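A-adding tRNA nucleotidyltransferase (Aquifex aeolicus, PDB 4WBY) adds the terminal adenosine to the 3' CC end of tRNA, using ATP, through the nucleotidyltransferase part held in this chain. Local coordinates at residues A[163-172]-A[205-216]; A[189-199]-A[228-236]. All coordinates share one frame; numbering follows the deposited sequence.

Overall arrangement
The N-terminal head, with its mixed sheet, comes first, and both contacts lie in the helical region that follows it. Helix 165-177 opens contact 1, and helix 183-194 with the turn after it opens contact 2. The chain then enters helix 203-214, which closes contact 1 against 163-172. After helix 219-228, the loop 228-236 closes contact 2 against 189-199. The segments alternate, so the two closures cross rather than nest. Their centres lie about 13 Å apart, and they touch directly: Leu168 packs on Val231, Leu171 on Tyr229, and Leu206 on the backbone of Leu198. Together they tie four consecutive long helices into one bundle, in which the ATP-binding segment 163-172 packs against the other parts.

Contact 1: residues A[163-172]-A[205-216]; sequences DPVRILRALR and RLINEIKLALRE. With SO4 (sulfate ion), chain D.
The Arg172 guanidinium has Leu212 CB and CD1 over one face, and at its edge the Glu209 carboxylate, sulfate O3 and Glu216 OE2, a long salt bridge to NH1. Glu216's stronger partner is Arg176. Arg172 grips Glu209 side-on, NE to OE2 2.7 Å and NH2 to OE1 3.0 Å, with the two planes only 29° apart. Arg172 NH1 donates almost straight to sulfate O3 at 3.1 Å. Glu209 reaches across with CG turned opposite its backbone N (chi1 172°), and the bend at chi2 brings the carboxylate to Arg172. The side chain fills a hole between Val165, Leu168, Arg169 and Arg172. One water links Glu209 OE2 to Leu168 O, and another links Glu209 OE1 to Arg169 NH1; Arg169 NE pairs with Asp119. Arg205 meets Asp163 end-on, NH1 to OD1 and NH2 to OD2 both 2.9 Å, with Val165 CG2 over one guanidinium face. Asp163 OD1 also caps Val165 N. Leu168 CD1 packs 4.0 Å from Ile210 CG1. The helices run nearly parallel, 7° apart. Segment 163-172 and Arg205 bind ATP, and the sulfate is also held by Arg35 and Arg176. Glu209 thus probably fixes Arg172 in a basic pocket suited to an anion such as phosphate.

Contact 2: residues A[189-199]-A[228-236]; sequences LKQAVNLGLLK and KYRVLEEII
Glu234 OE1 is tied to the facing segment by a water, which donates to it at 2.7 Å and to Val193 O at 2.8 Å, and accepts from Lys199 N. This water joins the last turn of helix 183-194, the next turn and the loop. A second water lies within hydrogen-bonding distance of Leu198 O and Glu234 O. Lys199 NZ gives Glu234 O only a weak bond of 3.4 Å, and stays 4.1 Å from Glu234 OE1, beyond a salt bridge. The bend of the lysine at chi3 (-66°) brings CE across to Glu234 OE1, and the one at chi4 (-61°) turns NZ toward Glu234 O. Glu234 CG lies 4.1 Å from Val193 CG1, and its CB touches Leu198 CD2. With an alanine in place of Glu234, the water at Val193 O would probably lose one of its acceptors and a gap would open beside Val193. Leu198 CD2 reaches Val231 CB at 3.7 Å. Farther out, Lys190 CG comes to the edge of the Tyr229 ring, 3.8 Å from CD1. Leu189 CD2 lies 3.8 Å from Tyr229 CG, and Tyr229 OH bonds to Glu186. Two helix ends thus meet here. Helix 183-194 closes with a Schellman motif at Gly196, and helix 219-228 closes with another at Arg230, both at positive phi.

Contact 1: residues A[163-172]-A[205-216]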
loop_
_atom_site.group_PDB
_atom_site.type_symbol
_atom_site.label_atom_id
_atom_site.label_comp_id
_atom_site.label_asym_id
_atom_site.label_seq_id
_atom_site.Cartn_x
_atom_site.Cartn_y
_atom_site.Cartn_z
ATOM N N ASP A 163 -10.723 13.092 -12.407
ATOM C CA ASP A 163 -10.148 11.783 -12.109
ATOM C C ASP A 163 -10.692 11.248 -10.794
ATOM O O ASP A 163 -10.104 11.481 -9.729
ATOM C CB ASP A 163 -8.619 11.848 -12.057
ATOM C CG ASP A 163 -7.992 10.470 -11.940
ATOM O OD1 ASP A 163 -8.750 9.468 -11.929
ATOM O OD2 ASP A 163 -6.748 10.382 -11.867
ATOM N N PRO A 164 -11.815 10.518 -10.862
ATOM C CA PRO A 164 -12.450 10.037 -9.629
ATOM C C PRO A 164 -11.599 9.064 -8.813
ATOM O O PRO A 164 -11.896 8.878 -7.640
ATOM C CB PRO A 164 -13.730 9.354 -10.138
ATOM C CG PRO A 164 -14.036 10.029 -11.441
ATOM C CD PRO A 164 -12.683 10.351 -12.045
ATOM N N VAL A 165 -10.555 8.468 -9.390
ATOM C CA VAL A 165 -9.654 7.646 -8.587
ATOM C C VAL A 165 -9.021 8.473 -7.466
ATOM O O VAL A 165 -8.660 7.939 -6.413
ATOM C CB VAL A 165 -8.562 7.001 -9.448
ATOM C CG1 VAL A 165 -7.743 6.022 -8.619
ATOM C CG2 VAL A 165 -9.206 6.277 -10.618
ATOM N N ARG A 166 -8.921 9.780 -7.668
ATOM C CA ARG A 166 -8.386 10.648 -6.618
ATOM C C ARG A 166 -9.240 10.655 -5.357
ATOM O O ARG A 166 -8.749 11.017 -4.296
ATOM C CB ARG A 166 -8.227 12.080 -7.131
ATOM C CG ARG A 166 -7.144 12.218 -8.177
ATOM C CD ARG A 166 -7.130 13.625 -8.731
ATOM N NE ARG A 166 -6.104 13.787 -9.745
ATOM C CZ ARG A 166 -6.198 14.640 -10.766
ATOM N NH1 ARG A 166 -7.281 15.405 -10.921
ATOM N NH2 ARG A 166 -5.219 14.711 -11.644
ATOM N N ILE A 167 -10.513 10.283 -5.477
ATOM C CA ILE A 167 -11.364 10.118 -4.298
ATOM C C ILE A 167 -10.731 9.108 -3.338
ATOM O O ILE A 167 -10.589 9.363 -2.138
ATOM C CB ILE A 167 -12.782 9.646 -4.687
ATOM C CG1 ILE A 167 -13.507 10.727 -5.503
ATOM C CG2 ILE A 167 -13.597 9.225 -3.454
ATOM C CD1 ILE A 167 -14.750 10.212 -6.220
ATOM N N LEU A 168 -10.360 7.948 -3.871
ATOM C CA LEU A 168 -9.714 6.928 -3.052
ATOM C C LEU A 168 -8.323 7.378 -2.603
ATOM O O LEU A 168 -7.937 7.141 -1.453
ATOM C CB LEU A 168 -9.628 5.591 -3.806
ATOM C CG LEU A 168 -10.944 4.901 -4.177
ATOM C CD1 LEU A 168 -10.649 3.551 -4.815
ATOM C CD2 LEU A 168 -11.873 4.743 -2.982
ATOM N N ARG A 169 -7.570 8.014 -3.502
ATOM C CA ARG A 169 -6.212 8.449 -3.163
ATOM C C ARG A 169 -6.233 9.453 -2.011
ATOM O O ARG A 169 -5.371 9.406 -1.133
ATOM C CB ARG A 169 -5.515 9.079 -4.371
ATOM C CG ARG A 169 -5.240 8.116 -5.507
ATOM C CD ARG A 169 -4.523 8.807 -6.666
ATOM N NE ARG A 169 -3.289 9.466 -6.262
ATOM C CZ ARG A 169 -2.085 8.899 -6.296
ATOM N NH1 ARG A 169 -1.944 7.642 -6.703
ATOM N NH2 ARG A 169 -1.019 9.593 -5.913
ATOM N N ALA A 170 -7.218 10.351 -2.014
ATOM C CA ALA A 170 -7.331 11.342 -0.939
ATOM C C ALA A 170 -7.422 10.659 0.410
ATOM O O ALA A 170 -6.813 11.096 1.393
ATOM C CB ALA A 170 -8.545 12.239 -1.153
ATOM N N LEU A 171 -8.193 9.578 0.455
ATOM C CA LEU A 171 -8.428 8.878 1.705
ATOM C C LEU A 171 -7.200 8.061 2.105
ATOM O O LEU A 171 -6.909 7.922 3.295
ATOM C CB LEU A 171 -9.676 7.997 1.578
ATOM C CG LEU A 171 -10.934 8.769 1.152
ATOM C CD1 LEU A 171 -12.167 7.869 1.155
ATOM C CD2 LEU A 171 -11.138 10.010 2.030
ATOM N N ARG A 172 -6.461 7.550 1.122
ATOM C CA ARG A 172 -5.201 6.866 1.431
ATOM C C ARG A 172 -4.207 7.829 2.090
ATOM O O ARG A 172 -3.615 7.503 3.123
ATOM C CB ARG A 172 -4.571 6.235 0.188
ATOM C CG ARG A 172 -3.162 5.694 0.449
ATOM C CD ARG A 172 -2.737 4.648 -0.584
ATOM N NE ARG A 172 -2.732 5.142 -1.961
ATOM C CZ ARG A 172 -1.692 5.711 -2.558
ATOM N NH1 ARG A 172 -0.553 5.890 -1.903
ATOM N NH2 ARG A 172 -1.792 6.102 -3.822
ATOM N N ARG A 205 -8.086 1.151 -12.668
ATOM C CA ARG A 205 -7.387 2.161 -11.885
ATOM C C ARG A 205 -7.916 2.227 -10.451
ATOM O O ARG A 205 -7.145 2.456 -9.517
ATOM C CB ARG A 205 -7.475 3.521 -12.579
ATOM C CG ARG A 205 -6.688 3.533 -13.880
ATOM C CD ARG A 205 -6.585 4.910 -14.502
ATOM N NE ARG A 205 -5.869 5.851 -13.649
ATOM C CZ ARG A 205 -6.390 6.985 -13.189
ATOM N NH1 ARG A 205 -7.628 7.330 -13.522
ATOM N NH2 ARG A 205 -5.672 7.782 -12.413
ATOM N N LEU A 206 -9.215 2.006 -10.264
ATOM C CA LEU A 206 -9.766 1.917 -8.907
ATOM C C LEU A 206 -9.175 0.729 -8.158
ATOM O O LEU A 206 -8.779 0.843 -6.999
ATOM C CB LEU A 206 -11.290 1.798 -8.929
ATOM C CG LEU A 206 -12.074 3.008 -9.420
ATOM C CD1 LEU A 206 -13.574 2.734 -9.370
ATOM C CD2 LEU A 206 -11.718 4.242 -8.594
ATOM N N ILE A 207 -9.127 -0.419 -8.828
ATOM C CA ILE A 207 -8.595 -1.635 -8.225
ATOM C C ILE A 207 -7.123 -1.434 -7.849
ATOM O O ILE A 207 -6.697 -1.817 -6.751
ATOM C CB ILE A 207 -8.751 -2.852 -9.173
ATOM C CG1 ILE A 207 -10.149 -3.489 -9.052
ATOM C CG2 ILE A 207 -7.725 -3.942 -8.851
ATOM C CD1 ILE A 207 -11.314 -2.550 -9.086
ATOM N N ASN A 208 -6.358 -0.802 -8.736
ATOM C CA ASN A 208 -4.949 -0.551 -8.452
ATOM C C ASN A 208 -4.777 0.315 -7.215
ATOM O O ASN A 208 -3.852 0.119 -6.432
ATOM C CB ASN A 208 -4.251 0.109 -9.646
ATOM C CG ASN A 208 -4.028 -0.847 -10.794
ATOM O OD1 ASN A 208 -4.053 -2.067 -10.617
ATOM N ND2 ASN A 208 -3.795 -0.297 -11.982
ATOM N N GLU A 209 -5.680 1.270 -7.027
ATOM C CA GLU A 209 -5.570 2.159 -5.880
ATOM C C GLU A 209 -5.930 1.418 -4.585
ATOM O O GLU A 209 -5.299 1.637 -3.546
ATOM C CB GLU A 209 -6.443 3.404 -6.089
ATOM C CG GLU A 209 -6.570 4.318 -4.885
ATOM C CD GLU A 209 -5.242 4.780 -4.303
ATOM O OE1 GLU A 209 -4.233 4.906 -5.034
ATOM O OE2 GLU A 209 -5.211 5.028 -3.088
ATOM N N ILE A 210 -6.904 0.506 -4.640
ATOM C CA ILE A 210 -7.222 -0.280 -3.446
ATOM C C ILE A 210 -6.034 -1.178 -3.084
ATOM O O ILE A 210 -5.720 -1.369 -1.902
ATOM C CB ILE A 210 -8.496 -1.120 -3.632
ATOM C CG1 ILE A 210 -9.691 -0.191 -3.861
ATOM C CG2 ILE A 210 -8.746 -1.998 -2.410
ATOM C CD1 ILE A 210 -11.002 -0.919 -4.170
ATOM N N LYS A 211 -5.356 -1.705 -4.102
ATOM C CA LYS A 211 -4.169 -2.525 -3.873
ATOM C C LYS A 211 -3.075 -1.709 -3.187
ATOM O O LYS A 211 -2.361 -2.225 -2.339
ATOM C CB LYS A 211 -3.663 -3.130 -5.193
ATOM C CG LYS A 211 -4.632 -4.172 -5.777
ATOM C CD LYS A 211 -4.349 -4.492 -7.233
ATOM C CE LYS A 211 -3.018 -5.191 -7.399
ATOM N NZ LYS A 211 -2.795 -5.574 -8.820
ATOM N N LEU A 212 -2.950 -0.429 -3.539
ATOM C CA LEU A 212 -1.981 0.427 -2.857
ATOM C C LEU A 212 -2.390 0.674 -1.406
ATOM O O LEU A 212 -1.548 0.656 -0.502
ATOM C CB LEU A 212 -1.805 1.762 -3.596
ATOM C CG LEU A 212 -1.093 1.640 -4.948
ATOM C CD1 LEU A 212 -0.982 2.995 -5.633
ATOM C CD2 LEU A 212 0.288 1.018 -4.796
ATOM N N ALA A 213 -3.681 0.890 -1.176
ATOM C CA ALA A 213 -4.155 1.146 0.180
ATOM C C ALA A 213 -3.885 -0.032 1.114
ATOM O O ALA A 213 -3.499 0.168 2.274
ATOM C CB ALA A 213 -5.639 1.483 0.169
ATOM N N LEU A 214 -4.066 -1.258 0.623
ATOM C CA LEU A 214 -3.961 -2.408 1.519
ATOM C C LEU A 214 -2.501 -2.647 1.948
ATOM O O LEU A 214 -2.253 -3.337 2.931
ATOM C CB LEU A 214 -4.582 -3.661 0.884
ATOM C CG LEU A 214 -3.938 -4.492 -0.225
ATOM C CD1 LEU A 214 -2.849 -5.441 0.297
ATOM C CD2 LEU A 214 -5.028 -5.288 -0.944
ATOM N N ARG A 215 -1.548 -2.037 1.243
ATOM C CA ARG A 215 -0.136 -2.095 1.630
ATOM C C ARG A 215 0.206 -1.144 2.788
ATOM O O ARG A 215 1.262 -1.270 3.410
ATOM C CB ARG A 215 0.749 -1.768 0.415
ATOM C CG ARG A 215 0.624 -2.784 -0.722
ATOM C CD ARG A 215 1.002 -2.223 -2.100
ATOM N NE ARG A 215 2.349 -1.668 -2.158
ATOM C CZ ARG A 215 3.005 -1.406 -3.288
ATOM N NH1 ARG A 215 2.449 -1.662 -4.465
ATOM N NH2 ARG A 215 4.228 -0.897 -3.243
ATOM N N GLU A 216 -0.685 -0.198 3.078
ATOM C CA GLU A 216 -0.388 0.853 4.063
ATOM C C GLU A 216 -0.421 0.350 5.510
ATOM O O GLU A 216 -1.308 -0.419 5.886
ATOM C CB GLU A 216 -1.385 2.008 3.928
ATOM C CG GLU A 216 -1.377 2.719 2.578
ATOM C CD GLU A 216 -0.275 3.735 2.433
ATOM O OE1 GLU A 216 0.187 4.272 3.459
ATOM O OE2 GLU A 216 0.118 4.008 1.279
HETATM S S SO4 D . 3.055 7.728 -3.069
HETATM O O1 SO4 D . 3.305 9.162 -3.307
HETATM O O2 SO4 D . 3.290 7.463 -1.653
HETATM O O3 SO4 D . 1.688 7.359 -3.438
HETATM O O4 SO4 D . 4.012 6.961 -3.859
HETATM O O HOH W 1 -7.129 4.456 -1.278
HETATM O O HOH W 2 -3.629 5.403 -7.587
#

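Contact 2: residues A[189-199]-A[228-236]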
loop_
_atom_site.group_PDB
_atom_site.type_symbol
_atom_site.label_atom_id
_atom_site.label_comp_id
_atom_site.label_asym_id
_atom_site.label_seq_id
_atom_site.Cartn_x
_atom_site.Cartn_y
_atom_site.Cartn_z
ATOM N N LEU A 189 -15.475 15.810 -2.671
ATOM C CA LEU A 189 -15.368 14.358 -2.646
ATOM C C LEU A 189 -16.745 13.734 -2.437
ATOM O O LEU A 189 -17.130 12.809 -3.152
ATOM C CB LEU A 189 -14.382 13.913 -1.561
ATOM C CG LEU A 189 -14.027 12.421 -1.503
ATOM C CD1 LEU A 189 -12.586 12.221 -0.996
ATOM C CD2 LEU A 189 -15.007 11.644 -0.631
ATOM N N LYS A 190 -17.497 14.253 -1.475
ATOM C CA LYS A 190 -18.830 13.723 -1.203
ATOM C C LYS A 190 -19.742 13.912 -2.413
ATOM O O LYS A 190 -20.534 13.026 -2.745
ATOM C CB LYS A 190 -19.443 14.396 0.031
ATOM C CG LYS A 190 -18.731 14.029 1.334
ATOM C CD LYS A 190 -19.249 14.847 2.508
ATOM C CE LYS A 190 -20.659 14.486 2.873
ATOM N NZ LYS A 190 -21.021 15.130 4.165
ATOM N N GLN A 191 -19.632 15.061 -3.071
ATOM C CA GLN A 191 -20.458 15.336 -4.239
ATOM C C GLN A 191 -20.109 14.408 -5.394
ATOM O O GLN A 191 -21.005 13.920 -6.088
ATOM C CB GLN A 191 -20.322 16.803 -4.658
ATOM C CG GLN A 191 -21.076 17.723 -3.699
ATOM C CD GLN A 191 -20.975 19.195 -4.038
ATOM O OE1 GLN A 191 -20.295 19.588 -4.985
ATOM N NE2 GLN A 191 -21.667 20.022 -3.256
ATOM N N ALA A 192 -18.819 14.132 -5.588
ATOM C CA ALA A 192 -18.424 13.229 -6.672
ATOM C C ALA A 192 -18.965 11.826 -6.417
ATOM O O ALA A 192 -19.429 11.166 -7.341
ATOM C CB ALA A 192 -16.910 13.193 -6.838
ATOM N N VAL A 193 -18.909 11.368 -5.165
ATOM C CA VAL A 193 -19.471 10.062 -4.840
ATOM C C VAL A 193 -20.981 10.084 -5.103
ATOM O O VAL A 193 -21.528 9.184 -5.763
ATOM C CB VAL A 193 -19.182 9.656 -3.376
ATOM C CG1 VAL A 193 -19.943 8.382 -3.014
ATOM C CG2 VAL A 193 -17.681 9.454 -3.169
ATOM N N ASN A 194 -21.655 11.131 -4.637
ATOM C CA ASN A 194 -23.111 11.173 -4.757
ATOM C C ASN A 194 -23.577 11.234 -6.206
ATOM O O ASN A 194 -24.622 10.674 -6.551
ATOM C CB ASN A 194 -23.681 12.369 -3.994
ATOM C CG ASN A 194 -25.142 12.182 -3.633
ATOM O OD1 ASN A 194 -26.037 12.738 -4.279
ATOM N ND2 ASN A 194 -25.393 11.395 -2.593
ATOM N N LEU A 195 -22.801 11.923 -7.043
ATOM C CA LEU A 195 -23.121 12.086 -8.459
ATOM C C LEU A 195 -22.938 10.802 -9.265
ATOM O O LEU A 195 -23.329 10.747 -10.429
ATOM C CB LEU A 195 -22.263 13.197 -9.080
ATOM C CG LEU A 195 -22.661 14.639 -8.771
ATOM C CD1 LEU A 195 -21.509 15.574 -9.137
ATOM C CD2 LEU A 195 -23.941 15.025 -9.523
ATOM N N GLY A 196 -22.328 9.789 -8.655
ATOM C CA GLY A 196 -22.090 8.525 -9.329
ATOM C C GLY A 196 -20.754 8.459 -10.041
ATOM O O GLY A 196 -20.504 7.525 -10.790
ATOM N N LEU A 197 -19.882 9.430 -9.807
ATOM C CA LEU A 197 -18.664 9.518 -10.604
ATOM C C LEU A 197 -17.671 8.414 -10.272
ATOM O O LEU A 197 -16.863 8.018 -11.108
ATOM C CB LEU A 197 -18.015 10.892 -10.429
ATOM C CG LEU A 197 -18.946 12.064 -10.747
ATOM C CD1 LEU A 197 -18.187 13.372 -10.675
ATOM C CD2 LEU A 197 -19.611 11.881 -12.111
ATOM N N LEU A 198 -17.731 7.910 -9.051
ATOM C CA LEU A 198 -16.819 6.871 -8.647
ATOM C C LEU A 198 -17.246 5.563 -9.289
ATOM O O LEU A 198 -16.422 4.802 -9.807
ATOM C CB LEU A 198 -16.798 6.764 -7.123
ATOM C CG LEU A 198 -15.795 5.850 -6.451
ATOM C CD1 LEU A 198 -14.385 6.236 -6.833
ATOM C CD2 LEU A 198 -16.009 5.875 -4.939
ATOM N N LYS A 199 -18.552 5.320 -9.279
ATOM C CA LYS A 199 -19.094 4.078 -9.808
ATOM C C LYS A 199 -18.752 3.917 -11.292
ATOM O O LYS A 199 -18.579 2.802 -11.779
ATOM C CB LYS A 199 -20.611 4.028 -9.597
ATOM C CG LYS A 199 -21.278 2.776 -10.126
ATOM C CD LYS A 199 -22.749 2.752 -9.751
ATOM C CE LYS A 199 -22.923 2.626 -8.247
ATOM N NZ LYS A 199 -22.326 1.358 -7.736
ATOM N N LYS A 228 -16.684 6.086 6.029
ATOM C CA LYS A 228 -17.256 7.415 6.225
ATOM C C LYS A 228 -17.797 8.026 4.931
ATOM O O LYS A 228 -18.870 8.644 4.934
ATOM C CB LYS A 228 -16.212 8.351 6.839
ATOM C CG LYS A 228 -16.694 9.778 7.072
ATOM C CD LYS A 228 -15.637 10.595 7.802
ATOM C CE LYS A 228 -16.070 12.040 7.982
ATOM N NZ LYS A 228 -15.183 12.792 8.914
ATOM N N TYR A 229 -17.051 7.858 3.837
ATOM C CA TYR A 229 -17.411 8.492 2.572
ATOM C C TYR A 229 -18.101 7.542 1.595
ATOM O O TYR A 229 -18.340 7.898 0.435
ATOM C CB TYR A 229 -16.168 9.138 1.946
ATOM C CG TYR A 229 -15.679 10.275 2.813
ATOM C CD1 TYR A 229 -16.445 11.430 2.968
ATOM C CD2 TYR A 229 -14.482 10.185 3.514
ATOM C CE1 TYR A 229 -16.019 12.476 3.790
ATOM C CE2 TYR A 229 -14.046 11.221 4.326
ATOM C CZ TYR A 229 -14.814 12.361 4.464
ATOM O OH TYR A 229 -14.374 13.382 5.280
ATOM N N ARG A 230 -18.433 6.347 2.080
ATOM C CA ARG A 230 -19.288 5.395 1.362
ATOM C C ARG A 230 -18.725 4.986 0.009
ATOM O O ARG A 230 -19.470 4.829 -0.965
ATOM C CB ARG A 230 -20.691 5.980 1.173
ATOM C CG ARG A 230 -21.338 6.448 2.467
ATOM C CD ARG A 230 -22.691 7.086 2.198
ATOM N NE ARG A 230 -23.263 7.699 3.392
ATOM C CZ ARG A 230 -24.069 7.068 4.238
ATOM N NH1 ARG A 230 -24.392 5.800 4.025
ATOM N NH2 ARG A 230 -24.551 7.703 5.298
ATOM N N VAL A 231 -17.415 4.772 -0.060
ATOM C CA VAL A 231 -16.820 4.521 -1.361
ATOM C C VAL A 231 -16.898 3.054 -1.811
ATOM O O VAL A 231 -17.083 2.805 -2.997
ATOM C CB VAL A 231 -15.353 4.992 -1.415
ATOM C CG1 VAL A 231 -15.242 6.473 -1.041
ATOM C CG2 VAL A 231 -14.485 4.166 -0.519
ATOM N N LEU A 232 -16.787 2.087 -0.892
ATOM C CA LEU A 232 -16.734 0.679 -1.309
ATOM C C LEU A 232 -18.067 0.217 -1.895
ATOM O O LEU A 232 -18.107 -0.655 -2.764
ATOM C CB LEU A 232 -16.342 -0.233 -0.147
ATOM C CG LEU A 232 -14.887 -0.124 0.304
ATOM C CD1 LEU A 232 -14.656 -0.951 1.562
ATOM C CD2 LEU A 232 -13.936 -0.548 -0.816
ATOM N N GLU A 233 -19.153 0.835 -1.435
ATOM C CA GLU A 233 -20.486 0.542 -1.947
ATOM C C GLU A 233 -20.620 0.887 -3.432
ATOM O O GLU A 233 -21.485 0.347 -4.126
ATOM C CB GLU A 233 -21.541 1.302 -1.131
ATOM C CG GLU A 233 -21.634 0.860 0.335
ATOM C CD GLU A 233 -20.719 1.637 1.286
ATOM O OE1 GLU A 233 -19.657 2.158 0.858
ATOM O OE2 GLU A 233 -21.076 1.723 2.483
ATOM N N GLU A 234 -19.754 1.780 -3.910
ATOM C CA GLU A 234 -19.746 2.200 -5.307
ATOM C C GLU A 234 -18.902 1.296 -6.188
ATOM O O GLU A 234 -18.943 1.409 -7.415
ATOM C CB GLU A 234 -19.210 3.630 -5.434
ATOM C CG GLU A 234 -19.996 4.657 -4.655
ATOM C CD GLU A 234 -21.410 4.749 -5.139
ATOM O OE1 GLU A 234 -21.604 5.179 -6.300
ATOM O OE2 GLU A 234 -22.324 4.371 -4.370
ATOM N N ILE A 235 -18.110 0.432 -5.560
ATOM C CA ILE A 235 -17.094 -0.332 -6.277
ATOM C C ILE A 235 -17.333 -1.838 -6.225
ATOM O O ILE A 235 -17.263 -2.524 -7.244
ATOM C CB ILE A 235 -15.693 -0.026 -5.717
ATOM C CG1 ILE A 235 -15.405 1.473 -5.823
ATOM C CG2 ILE A 235 -14.625 -0.820 -6.471
ATOM C CD1 ILE A 235 -14.114 1.887 -5.152
ATOM N N ILE A 236 -17.611 -2.356 -5.038
ATOM C CA ILE A 236 -17.798 -3.792 -4.883
ATOM C C ILE A 236 -19.283 -4.115 -4.888
ATOM O O ILE A 236 -20.000 -3.782 -3.948
ATOM C CB ILE A 236 -17.133 -4.311 -3.590
ATOM C CG1 ILE A 236 -15.651 -3.922 -3.570
ATOM C CG2 ILE A 236 -17.301 -5.829 -3.462
ATOM C CD1 ILE A 236 -14.946 -4.248 -2.271
HETATM O O HOH W 3 -20.020 7.245 -7.144
HETATM O O HOH W 4 -16.706 1.911 -9.170
HETATM O O HOH W 5 -18.619 0.100 -9.673
#